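Local coordinates for O-succinylhomoserine sulfhydrylase (Mycobacterium tuberculosis, PDB 3NDN), which probably catalyses the formation of L-homocysteine from O-succinyl-L-homoserine and hydrogen sulfide, using covalently bound pyridoxal phosphate, in methionine biosynthesis, at residues T111-A115 / P250-M255; D121-R127 / V146-D152; L163-T167 / L191-A195; T167-E173 / G196-D202. All coordinates share one frame; numbering follows the deposited sequence.

Interaction 1: residues T111-A115 / P250-M255; sequences TSLGA and PVQKLM
T111, in the last turn of helix 105-114, and A115, four residues on, face P250, V251, L254 and M255 of helix 244-258. No hydrogen bond passes between the two segments; methyl and methylene groups carry the contact. At one end the methyl CG2 of T111 is the group that touches. It lies anti to the backbone N (CG2 at about 180° from N, with chi1 of OG1 at -60°), which sends the methyl across to L254 CB at 3.9 Å and M255 SD at 3.9 Å. The T111 and L254 side chains slide past one another in opposite directions, whereas the thioether chain of M255, bent at its second and third torsions, crosses T111 at about a right angle. At the other end A115 CB meets V251 CG2 at 3.8 Å and P250 CB at 4.2 Å.

A second group of contacts sets side-chain carbons against backbone. L254 CD1 sits against the peptide link between G114 and A115, 3.6 Å from A115 N and 3.7 Å from G114 C; with no side chain on G114, this methyl rests directly on the main chain. P250 CB approaches A115 O at 3.6 Å. The hydroxyl of T111, beside its own backbone N, bonds A107 O within its helix, so its polar end is satisfied outside this contact.

Around the pair, T111 and V251 also pack on I240 of strand 238-242, and M255 reaches F100 and T102 of strand 98-102. A second subunit closes in as well: its W144 packs on L254, and its R143 bonds G114 O.

Interaction 2: residues D121-R127 / V146-D152; sequences DRLVAAR and VQTVFVD
R122-A126 and Q147-V151 run parallel, paired residue for residue, through four nearly straight N-H...O bonds starting from Q147 N to D121 O, then a more bent one from V151 N to A125 O, the shortest being L123 N to Q147 O at 2.7 Å. A weak bond from R127 N to V151 O ends the ladder.

Beyond it, R127 folds back at its third torsion (chi3 -83°), so that NH1 makes a salt bridge to D152 OD1 at 2.8 Å. The carboxylate meets the edge of the guanidinium, its own plane turned 68° from it, while F150 CB lies over one guanidinium face. The F150 ring presents its edge to A126 O, 3.6 Å from CD1; that carbonyl is buried here without a hydrogen-bond partner. CE1 of the same ring rests on A125 CB at 3.9 Å. L123 and T148 stand side by side, CD2 near OG1 at 3.9 Å, the hydroxyl being bonded to C137 O.

F150 also stacks with F134 of helix 131-143, which connects the two strands: this is a beta-alpha-beta crossover, with 147-151 the outermost strand of the seven-stranded sheet in this chain.

Interaction 3: residues L163-T167 / L191-A195; sequences LSVPT and LAHAA
L163 and A195 do most of the touching where the loop after helix 156-162 meets the C-terminal end of helix 185-194. L163 carries its CG beside the backbone N and opposite the carbonyl carbon (chi1 -68°), and an extended second torsion (chi2 169°) carries CD1 on to the helix. There the methyl rests on backbone as much as on side chain: it is 3.7 Å from A192 N and 3.8 Å from L191 CB. The other branch, CD2, lies more loosely beside A195 CB.

A195 offers a single methyl, and the loop curls round it. Its CB is 3.6 Å from L163 O and 3.8 Å from V165 O, two carbonyls of the loop, two residues apart. The carbonyl of A195 serves as well: T167 N donates to A195 O at 3.1 Å, tilted 22° from the carbonyl plane, and P166 CA makes a C-H...O contact with the same oxygen.

The T167 side chain is fixed by its hydroxyl. With OG1 beside its own N, the group donates to V165 O at 3.0 Å, two residues back across P166, and it also bonds R122 NH1 of strand 122-126. A water bridges the other end, donating to L163 O and to L191 O (2.7 Å), two acceptors that cannot bond each other directly.

This is the edge of an alpha/beta fold at the N-terminal ends of its parallel strands: the loop from helix 156-162 enters strand 169-173, and helix 185-194 is the crossover helix of the beta-alpha-beta unit that leads to strand 198-202.

Interaction 4: residues T167-E173 / G196-D202; sequences TQAVFFE and GAKVVLD
V170 and V200 are bonded within a parallel pair, strands 169-173 and 198-202, and the bond from V200 N to V170 O, 2.8 Å, is the shortest in it. Its neighbours vary: K198 N reaches Q168 O from well above the carbonyl plane, D202 N meets F172 O at 3.2 Å with an almost straight N-H, and the bond from F172 N to V200 O is weak.

Two phenylalanines cross this ladder on opposite faces of the sheet. F171 brings V200 CG1 to the edge of its ring, 4.0 Å from CD1, and sets CE1 against D202 CB at 3.9 Å. F172 takes the crowded position between its backbone N and carbonyl carbon (chi1 60°), which brings the ring toward the neighbouring strand, obliquely: CE1 touches L201 CD1 at 3.7 Å and CE2 approaches V199 CG1. At the start of the pair, A197 CB packs on T167 O at 3.5 Å. At the far end E173 and D202 run alongside, pointing the same way, with E173 CG 3.7 Å from D202 CG.

Outside this shell, E173 OE2 accepts from F130 N, and D202 OD1 is held by V204 N. Helix 131-143, through C133 and C137, covers the F171 face; helix 185-194 covers F172 and V199, and ends in a Schellman motif at G196, whose phi is positive.

Strand, helix 185-194 and strand form a beta-alpha-beta unit. D202, at its C-terminal tip, places OD2 close to N1 of the pyridoxal phosphate on K227, as the cofactor-facing aspartate does in fold-type I pyridoxal enzymes.

Overall arrangement
Interactions 2 and 4 are both parallel strand pairs of one seven-stranded sheet, joined because strands 122-126 and 169-173 are neighbours in it. Interaction 4 is buried in the middle and runs to the cofactor, whereas interaction 2 takes in an outermost strand and carries a salt bridge at an exposed arginine. Interaction 3, also partly exposed, lies at the ends where strands begin; it shares T167 with interaction 4, and R122 of interaction 2 bonds that threonine. It relies on one backbone bond, a water and methyl contacts. Interaction 1 is a buried helix-helix contact of van der Waals packing, with no hydrogen bond across it, beside the second subunit, and S112 and L113 pack it onto V200 and F171 of interaction 4.

Interaction 1: residues T111-A115 / P250-M255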
loop_
_atom_site.group_PDB
_atom_site.type_symbol
_atom_site.label_atom_id
_atom_site.label_comp_id
_atom_site.label_asym_id
_atom_site.label_seq_id
_atom_site.Cartn_x
_atom_site.Cartn_y
_atom_site.Cartn_z
ATOM N N THR A 111 24.434 -3.516 12.453
ATOM C CA THR A 111 25.246 -3.283 11.253
ATOM C C THR A 111 26.282 -2.156 11.452
ATOM O O THR A 111 27.413 -2.269 10.970
ATOM C CB THR A 111 24.368 -3.079 9.983
ATOM O OG1 THR A 111 23.566 -4.253 9.774
ATOM C CG2 THR A 111 25.209 -2.833 8.742
ATOM N N SER A 112 25.922 -1.112 12.198
ATOM C CA SER A 112 26.851 0.017 12.417
ATOM C C SER A 112 28.058 -0.441 13.258
ATOM O O SER A 112 29.216 -0.131 12.918
ATOM C CB SER A 112 26.155 1.220 13.050
ATOM O OG SER A 112 25.727 0.960 14.383
ATOM N N LEU A 113 27.769 -1.181 14.332
ATOM C CA LEU A 113 28.797 -1.753 15.203
ATOM C C LEU A 113 29.610 -2.854 14.525
ATOM O O LEU A 113 30.843 -2.907 14.687
ATOM C CB LEU A 113 28.189 -2.264 16.514
ATOM C CG LEU A 113 27.640 -1.204 17.464
ATOM C CD1 LEU A 113 26.863 -1.858 18.609
ATOM C CD2 LEU A 113 28.760 -0.300 18.018
ATOM N N GLY A 114 28.934 -3.723 13.769
ATOM C CA GLY A 114 29.600 -4.786 13.016
ATOM C C GLY A 114 30.543 -4.237 11.954
ATOM O O GLY A 114 31.569 -4.845 11.642
ATOM N N ALA A 115 30.201 -3.072 11.408
ATOM C CA ALA A 115 31.042 -2.380 10.437
ATOM C C ALA A 115 32.389 -1.934 11.026
ATOM O O ALA A 115 33.356 -1.758 10.285
ATOM C CB ALA A 115 30.298 -1.153 9.911
ATOM N N PRO A 250 32.719 -0.102 4.672
ATOM C CA PRO A 250 32.330 -1.261 5.492
ATOM C C PRO A 250 30.814 -1.404 5.732
ATOM O O PRO A 250 30.312 -2.535 5.783
ATOM C CB PRO A 250 33.093 -1.048 6.806
ATOM C CG PRO A 250 33.369 0.422 6.847
ATOM C CD PRO A 250 33.556 0.849 5.423
ATOM N N VAL A 251 30.093 -0.283 5.864
ATOM C CA VAL A 251 28.620 -0.343 5.965
ATOM C C VAL A 251 27.969 -0.897 4.683
ATOM O O VAL A 251 27.190 -1.852 4.751
ATOM C CB VAL A 251 27.971 1.012 6.377
ATOM C CG1 VAL A 251 26.422 0.924 6.338
ATOM C CG2 VAL A 251 28.423 1.419 7.764
ATOM N N GLN A 252 28.302 -0.314 3.529
ATOM C CA GLN A 252 27.763 -0.788 2.247
ATOM C C GLN A 252 28.011 -2.287 2.041
ATOM O O GLN A 252 27.123 -3.006 1.589
ATOM C CB GLN A 252 28.328 0.015 1.067
ATOM C CG GLN A 252 27.686 -0.304 -0.294
ATOM C CD GLN A 252 28.407 0.386 -1.460
ATOM O OE1 GLN A 252 28.308 1.603 -1.641
ATOM N NE2 GLN A 252 29.145 -0.397 -2.248
ATOM N N LYS A 253 29.205 -2.757 2.381
ATOM C CA LYS A 253 29.525 -4.181 2.227
ATOM C C LYS A 253 28.580 -5.078 3.025
ATOM O O LYS A 253 28.054 -6.063 2.488
ATOM C CB LYS A 253 30.984 -4.454 2.596
ATOM C CG LYS A 253 31.449 -5.864 2.280
ATOM C CD LYS A 253 32.904 -6.052 2.652
ATOM C CE LYS A 253 33.401 -7.431 2.229
ATOM N NZ LYS A 253 34.725 -7.736 2.864
ATOM N N LEU A 254 28.359 -4.756 4.302
ATOM C CA LEU A 254 27.415 -5.534 5.095
ATOM C C LEU A 254 25.961 -5.434 4.581
ATOM O O LEU A 254 25.223 -6.423 4.600
ATOM C CB LEU A 254 27.505 -5.168 6.593
ATOM C CG LEU A 254 28.726 -5.684 7.374
ATOM C CD1 LEU A 254 28.739 -5.144 8.832
ATOM C CD2 LEU A 254 28.754 -7.221 7.386
ATOM N N MET A 255 25.550 -4.249 4.123
ATOM C CA MET A 255 24.169 -4.065 3.634
ATOM C C MET A 255 23.864 -4.852 2.348
ATOM O O MET A 255 22.821 -5.508 2.256
ATOM C CB MET A 255 23.808 -2.570 3.471
ATOM C CG MET A 255 23.700 -1.780 4.775
ATOM S SD MET A 255 22.504 -2.349 6.017
ATOM C CE MET A 255 20.936 -2.187 5.101
#

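Interaction 2: residues D121-R127 / V146-D152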
loop_
_atom_site.group_PDB
_atom_site.type_symbol
_atom_site.label_atom_id
_atom_site.label_comp_id
_atom_site.label_asym_id
_atom_site.label_seq_id
_atom_site.Cartn_x
_atom_site.Cartn_y
_atom_site.Cartn_z
ATOM N N ASP A 121 38.854 -6.992 17.702
ATOM C CA ASP A 121 38.624 -5.566 17.946
ATOM C C ASP A 121 37.951 -5.331 19.298
ATOM O O ASP A 121 37.440 -6.268 19.904
ATOM C CB ASP A 121 37.802 -4.951 16.809
ATOM C CG ASP A 121 38.577 -4.883 15.498
ATOM O OD1 ASP A 121 39.799 -4.598 15.521
ATOM O OD2 ASP A 121 37.961 -5.108 14.439
ATOM N N ARG A 122 37.952 -4.079 19.760
ATOM C CA ARG A 122 37.565 -3.729 21.142
ATOM C C ARG A 122 36.441 -2.675 21.192
ATOM O O ARG A 122 36.541 -1.638 20.531
ATOM C CB ARG A 122 38.801 -3.210 21.891
ATOM C CG ARG A 122 38.605 -2.870 23.379
ATOM C CD ARG A 122 39.965 -2.622 24.080
ATOM N NE ARG A 122 39.855 -2.711 25.541
ATOM C CZ ARG A 122 39.593 -1.683 26.342
ATOM N NH1 ARG A 122 39.436 -0.465 25.835
ATOM N NH2 ARG A 122 39.503 -1.869 27.655
ATOM N N LEU A 123 35.407 -2.949 21.996
ATOM C CA LEU A 123 34.254 -2.044 22.200
ATOM C C LEU A 123 34.131 -1.622 23.667
ATOM O O LEU A 123 34.255 -2.460 24.557
ATOM C CB LEU A 123 32.941 -2.739 21.743
ATOM C CG LEU A 123 31.556 -2.210 22.176
ATOM C CD1 LEU A 123 31.282 -0.820 21.609
ATOM C CD2 LEU A 123 30.410 -3.160 21.794
ATOM N N VAL A 124 33.905 -0.328 23.912
ATOM C CA VAL A 124 33.532 0.156 25.252
ATOM C C VAL A 124 32.093 0.705 25.233
ATOM O O VAL A 124 31.790 1.647 24.501
ATOM C CB VAL A 124 34.530 1.221 25.784
ATOM C CG1 VAL A 124 34.090 1.756 27.142
ATOM C CG2 VAL A 124 35.942 0.627 25.884
ATOM N N ALA A 125 31.216 0.127 26.051
ATOM C CA ALA A 125 29.791 0.489 26.007
ATOM C C ALA A 125 29.260 0.847 27.380
ATOM O O ALA A 125 29.737 0.308 28.369
ATOM C CB ALA A 125 28.980 -0.669 25.427
ATOM N N ALA A 126 28.279 1.752 27.442
ATOM C CA ALA A 126 27.520 2.000 28.683
ATOM C C ALA A 126 26.643 0.783 28.992
ATOM O O ALA A 126 26.234 0.063 28.077
ATOM C CB ALA A 126 26.661 3.252 28.558
ATOM N N ARG A 127 26.351 0.564 30.272
ATOM C CA ARG A 127 25.600 -0.617 30.723
ATOM C C ARG A 127 24.085 -0.424 30.612
ATOM O O ARG A 127 23.350 -1.396 30.410
ATOM C CB ARG A 127 25.989 -0.999 32.169
ATOM C CG ARG A 127 25.696 -2.464 32.524
ATOM C CD ARG A 127 26.216 -2.858 33.918
ATOM N NE ARG A 127 27.639 -3.218 33.934
ATOM C CZ ARG A 127 28.620 -2.436 34.395
ATOM N NH1 ARG A 127 28.364 -1.226 34.883
ATOM N NH2 ARG A 127 29.875 -2.868 34.367
ATOM N N VAL A 146 34.629 -10.384 19.364
ATOM C CA VAL A 146 34.766 -8.996 19.813
ATOM C C VAL A 146 35.007 -8.906 21.336
ATOM O O VAL A 146 34.381 -9.644 22.108
ATOM C CB VAL A 146 33.514 -8.159 19.387
ATOM C CG1 VAL A 146 33.531 -6.766 20.009
ATOM C CG2 VAL A 146 33.426 -8.081 17.864
ATOM N N GLN A 147 35.933 -8.031 21.754
ATOM C CA GLN A 147 36.144 -7.734 23.180
ATOM C C GLN A 147 35.270 -6.549 23.615
ATOM O O GLN A 147 35.445 -5.430 23.116
ATOM C CB GLN A 147 37.616 -7.381 23.483
ATOM C CG GLN A 147 38.701 -8.288 22.879
ATOM C CD GLN A 147 40.121 -7.835 23.266
ATOM O OE1 GLN A 147 40.965 -7.559 22.404
ATOM N NE2 GLN A 147 40.371 -7.733 24.567
ATOM N N THR A 148 34.359 -6.787 24.560
ATOM C CA THR A 148 33.450 -5.756 25.066
ATOM C C THR A 148 33.685 -5.482 26.556
ATOM O O THR A 148 33.721 -6.412 27.366
ATOM C CB THR A 148 31.962 -6.156 24.829
ATOM O OG1 THR A 148 31.746 -6.382 23.424
ATOM C CG2 THR A 148 31.001 -5.087 25.332
ATOM N N VAL A 149 33.863 -4.198 26.887
ATOM C CA VAL A 149 33.978 -3.715 28.257
ATOM C C VAL A 149 32.844 -2.736 28.589
ATOM O O VAL A 149 32.617 -1.770 27.851
ATOM C CB VAL A 149 35.348 -3.014 28.485
ATOM C CG1 VAL A 149 35.494 -2.556 29.925
ATOM C CG2 VAL A 149 36.504 -3.946 28.097
ATOM N N PHE A 150 32.154 -2.968 29.709
ATOM C CA PHE A 150 31.031 -2.113 30.126
ATOM C C PHE A 150 31.452 -1.112 31.208
ATOM O O PHE A 150 32.317 -1.412 32.024
ATOM C CB PHE A 150 29.845 -2.959 30.620
ATOM C CG PHE A 150 29.068 -3.639 29.510
ATOM C CD1 PHE A 150 28.199 -2.904 28.700
ATOM C CD2 PHE A 150 29.178 -5.010 29.297
ATOM C CE1 PHE A 150 27.473 -3.516 27.674
ATOM C CE2 PHE A 150 28.448 -5.641 28.262
ATOM C CZ PHE A 150 27.588 -4.883 27.454
ATOM N N VAL A 151 30.863 0.085 31.164
ATOM C CA VAL A 151 31.046 1.120 32.191
ATOM C C VAL A 151 29.699 1.689 32.618
ATOM O O VAL A 151 28.704 1.554 31.893
ATOM C CB VAL A 151 31.933 2.306 31.697
ATOM C CG1 VAL A 151 33.342 1.837 31.344
ATOM C CG2 VAL A 151 31.278 3.036 30.513
ATOM N N ASP A 152 29.655 2.329 33.788
ATOM C CA ASP A 152 28.477 3.108 34.172
ATOM C C ASP A 152 28.509 4.445 33.425
ATOM O O ASP A 152 29.418 5.260 33.627
ATOM C CB ASP A 152 28.401 3.345 35.686
ATOM C CG ASP A 152 28.252 2.059 36.485
ATOM O OD1 ASP A 152 27.515 1.135 36.065
ATOM O OD2 ASP A 152 28.875 1.982 37.566
#

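Interaction 3: residues L163-T167 / L191-A195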
loop_
_atom_site.group_PDB
_atom_site.type_symbol
_atom_site.label_atom_id
_atom_site.label_comp_id
_atom_site.label_asym_id
_atom_site.label_seq_id
_atom_site.Cartn_x
_atom_site.Cartn_y
_atom_site.Cartn_z
ATOM N N LEU A 163 39.087 3.641 28.565
ATOM C CA LEU A 163 39.662 4.200 27.334
ATOM C C LEU A 163 41.159 4.588 27.448
ATOM O O LEU A 163 41.639 5.481 26.740
ATOM C CB LEU A 163 38.815 5.391 26.830
ATOM C CG LEU A 163 37.389 5.104 26.304
ATOM C CD1 LEU A 163 36.593 6.398 26.108
ATOM C CD2 LEU A 163 37.384 4.264 25.013
ATOM N N SER A 164 41.896 3.912 28.323
ATOM C CA SER A 164 43.325 4.203 28.483
ATOM C C SER A 164 44.215 3.298 27.609
ATOM O O SER A 164 45.443 3.383 27.663
ATOM C CB SER A 164 43.733 4.139 29.954
ATOM O OG SER A 164 43.626 2.816 30.435
ATOM N N VAL A 165 43.586 2.437 26.810
ATOM C CA VAL A 165 44.281 1.621 25.797
ATOM C C VAL A 165 43.563 1.770 24.440
ATOM O O VAL A 165 42.391 2.144 24.426
ATOM C CB VAL A 165 44.365 0.113 26.202
ATOM C CG1 VAL A 165 45.188 -0.079 27.487
ATOM C CG2 VAL A 165 42.974 -0.513 26.337
ATOM N N PRO A 166 44.259 1.495 23.304
ATOM C CA PRO A 166 43.618 1.613 21.976
ATOM C C PRO A 166 42.290 0.866 21.864
ATOM O O PRO A 166 42.181 -0.283 22.311
ATOM C CB PRO A 166 44.654 1.017 21.017
ATOM C CG PRO A 166 45.984 1.280 21.713
ATOM C CD PRO A 166 45.699 1.172 23.195
ATOM N N THR A 167 41.304 1.535 21.263
ATOM C CA THR A 167 39.909 1.076 21.198
ATOM C C THR A 167 39.344 1.370 19.788
ATOM O O THR A 167 39.761 2.347 19.143
ATOM C CB THR A 167 39.079 1.765 22.333
ATOM O OG1 THR A 167 39.646 1.418 23.610
ATOM C CG2 THR A 167 37.592 1.375 22.312
ATOM N N LEU A 191 37.539 11.761 25.208
ATOM C CA LEU A 191 38.270 10.557 25.665
ATOM C C LEU A 191 38.342 9.446 24.619
ATOM O O LEU A 191 39.338 8.719 24.553
ATOM C CB LEU A 191 37.653 9.973 26.947
ATOM C CG LEU A 191 37.646 10.771 28.254
ATOM C CD1 LEU A 191 36.654 10.153 29.233
ATOM C CD2 LEU A 191 39.055 10.873 28.892
ATOM N N ALA A 192 37.269 9.290 23.834
ATOM C CA ALA A 192 37.190 8.257 22.803
ATOM C C ALA A 192 38.161 8.531 21.655
ATOM O O ALA A 192 38.816 7.608 21.161
ATOM C CB ALA A 192 35.745 8.135 22.263
ATOM N N HIS A 193 38.264 9.795 21.243
ATOM C CA HIS A 193 39.156 10.169 20.131
ATOM C C HIS A 193 40.656 10.037 20.486
ATOM O O HIS A 193 41.474 9.713 19.618
ATOM C CB HIS A 193 38.807 11.554 19.575
ATOM C CG HIS A 193 37.526 11.578 18.784
ATOM N ND1 HIS A 193 36.935 12.747 18.351
ATOM C CD2 HIS A 193 36.715 10.571 18.372
ATOM C CE1 HIS A 193 35.821 12.460 17.695
ATOM N NE2 HIS A 193 35.664 11.146 17.694
ATOM N N ALA A 194 40.995 10.253 21.754
ATOM C CA ALA A 194 42.373 10.043 22.234
ATOM C C ALA A 194 42.765 8.557 22.218
ATOM O O ALA A 194 43.945 8.225 22.075
ATOM C CB ALA A 194 42.550 10.638 23.635
ATOM N N ALA A 195 41.771 7.673 22.342
ATOM C CA ALA A 195 41.975 6.219 22.228
ATOM C C ALA A 195 41.878 5.665 20.793
ATOM O O ALA A 195 42.009 4.450 20.589
ATOM C CB ALA A 195 41.011 5.475 23.146
HETATM O O HOH W 1 41.390 8.232 26.230
#

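Interaction 4: residues T167-E173 / G196-D202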
loop_
_atom_site.group_PDB
_atom_site.type_symbol
_atom_site.label_atom_id
_atom_site.label_comp_id
_atom_site.label_asym_id
_atom_site.label_seq_id
_atom_site.Cartn_x
_atom_site.Cartn_y
_atom_site.Cartn_z
ATOM N N THR A 167 41.304 1.535 21.263
ATOM C CA THR A 167 39.909 1.076 21.198
ATOM C C THR A 167 39.344 1.370 19.788
ATOM O O THR A 167 39.761 2.347 19.143
ATOM C CB THR A 167 39.079 1.765 22.333
ATOM O OG1 THR A 167 39.646 1.418 23.610
ATOM C CG2 THR A 167 37.592 1.375 22.312
ATOM N N GLN A 168 38.429 0.518 19.306
ATOM C CA GLN A 168 37.819 0.687 17.972
ATOM C C GLN A 168 36.458 1.415 17.979
ATOM O O GLN A 168 36.197 2.246 17.103
ATOM C CB GLN A 168 37.692 -0.666 17.245
ATOM C CG GLN A 168 38.964 -1.136 16.532
ATOM C CD GLN A 168 40.038 -1.614 17.506
ATOM O OE1 GLN A 168 39.759 -2.401 18.419
ATOM N NE2 GLN A 168 41.263 -1.127 17.326
ATOM N N ALA A 169 35.607 1.110 18.962
ATOM C CA ALA A 169 34.260 1.703 19.034
ATOM C C ALA A 169 33.800 2.020 20.456
ATOM O O ALA A 169 34.212 1.361 21.407
ATOM C CB ALA A 169 33.228 0.810 18.320
ATOM N N VAL A 170 32.954 3.052 20.565
ATOM C CA VAL A 170 32.243 3.435 21.790
ATOM C C VAL A 170 30.726 3.509 21.462
ATOM O O VAL A 170 30.346 4.077 20.428
ATOM C CB VAL A 170 32.764 4.800 22.310
ATOM C CG1 VAL A 170 31.770 5.476 23.274
ATOM C CG2 VAL A 170 34.158 4.632 22.988
ATOM N N PHE A 171 29.875 2.933 22.315
ATOM C CA PHE A 171 28.401 2.958 22.100
ATOM C C PHE A 171 27.649 3.354 23.388
ATOM O O PHE A 171 27.925 2.797 24.445
ATOM C CB PHE A 171 27.909 1.580 21.614
ATOM C CG PHE A 171 26.407 1.503 21.370
ATOM C CD1 PHE A 171 25.830 2.137 20.279
ATOM C CD2 PHE A 171 25.574 0.813 22.251
ATOM C CE1 PHE A 171 24.436 2.083 20.058
ATOM C CE2 PHE A 171 24.181 0.743 22.032
ATOM C CZ PHE A 171 23.617 1.384 20.932
ATOM N N PHE A 172 26.700 4.299 23.298
ATOM C CA PHE A 172 25.787 4.617 24.420
ATOM C C PHE A 172 24.461 5.248 23.935
ATOM O O PHE A 172 24.382 5.694 22.788
ATOM C CB PHE A 172 26.456 5.524 25.483
ATOM C CG PHE A 172 26.929 6.881 24.958
ATOM C CD1 PHE A 172 26.070 7.978 24.924
ATOM C CD2 PHE A 172 28.253 7.059 24.542
ATOM C CE1 PHE A 172 26.502 9.234 24.446
ATOM C CE2 PHE A 172 28.706 8.306 24.060
ATOM C CZ PHE A 172 27.829 9.405 24.011
ATOM N N GLU A 173 23.449 5.251 24.812
ATOM C CA GLU A 173 22.189 6.005 24.637
ATOM C C GLU A 173 22.122 7.103 25.701
ATOM O O GLU A 173 22.589 6.893 26.829
ATOM C CB GLU A 173 20.961 5.106 24.854
ATOM C CG GLU A 173 20.836 3.882 23.942
ATOM C CD GLU A 173 19.900 2.807 24.518
ATOM O OE1 GLU A 173 18.969 3.154 25.296
ATOM O OE2 GLU A 173 20.098 1.612 24.194
ATOM N N GLY A 196 41.661 6.537 19.808
ATOM C CA GLY A 196 41.526 6.098 18.403
ATOM C C GLY A 196 40.160 5.530 18.002
ATOM O O GLY A 196 40.007 4.993 16.895
ATOM N N ALA A 197 39.168 5.653 18.885
ATOM C CA ALA A 197 37.838 5.029 18.680
ATOM C C ALA A 197 36.828 5.942 17.963
ATOM O O ALA A 197 36.943 7.171 18.024
ATOM C CB ALA A 197 37.261 4.559 20.022
ATOM N N LYS A 198 35.855 5.321 17.284
ATOM C CA LYS A 198 34.725 6.041 16.662
ATOM C C LYS A 198 33.501 5.976 17.581
ATOM O O LYS A 198 33.145 4.902 18.064
ATOM C CB LYS A 198 34.366 5.437 15.291
ATOM C CG LYS A 198 35.497 5.451 14.248
ATOM C CD LYS A 198 35.855 6.877 13.798
ATOM C CE LYS A 198 37.122 6.888 12.949
ATOM N NZ LYS A 198 37.331 8.194 12.247
ATOM N N VAL A 199 32.838 7.113 17.781
ATOM C CA VAL A 199 31.718 7.197 18.723
ATOM C C VAL A 199 30.362 6.973 18.033
ATOM O O VAL A 199 30.011 7.723 17.118
ATOM C CB VAL A 199 31.713 8.562 19.448
ATOM C CG1 VAL A 199 30.510 8.690 20.380
ATOM C CG2 VAL A 199 33.026 8.768 20.229
ATOM N N VAL A 200 29.611 5.956 18.474
ATOM C CA VAL A 200 28.253 5.669 17.935
ATOM C C VAL A 200 27.195 6.066 18.977
ATOM O O VAL A 200 27.146 5.484 20.061
ATOM C CB VAL A 200 28.059 4.157 17.516
ATOM C CG1 VAL A 200 26.672 3.917 16.846
ATOM C CG2 VAL A 200 29.161 3.694 16.569
ATOM N N LEU A 201 26.374 7.073 18.641
ATOM C CA LEU A 201 25.265 7.544 19.484
ATOM C C LEU A 201 23.917 7.003 18.984
ATOM O O LEU A 201 23.591 7.187 17.820
ATOM C CB LEU A 201 25.201 9.091 19.473
ATOM C CG LEU A 201 24.024 9.792 20.172
ATOM C CD1 LEU A 201 24.116 9.643 21.699
ATOM C CD2 LEU A 201 23.917 11.300 19.784
ATOM N N ASP A 202 23.162 6.350 19.871
ATOM C CA ASP A 202 21.758 5.943 19.635
ATOM C C ASP A 202 20.884 7.084 20.165
ATOM O O ASP A 202 20.818 7.298 21.376
ATOM C CB ASP A 202 21.501 4.598 20.364
ATOM C CG ASP A 202 20.028 4.171 20.387
ATOM O OD1 ASP A 202 19.117 5.029 20.301
ATOM O OD2 ASP A 202 19.783 2.944 20.522
#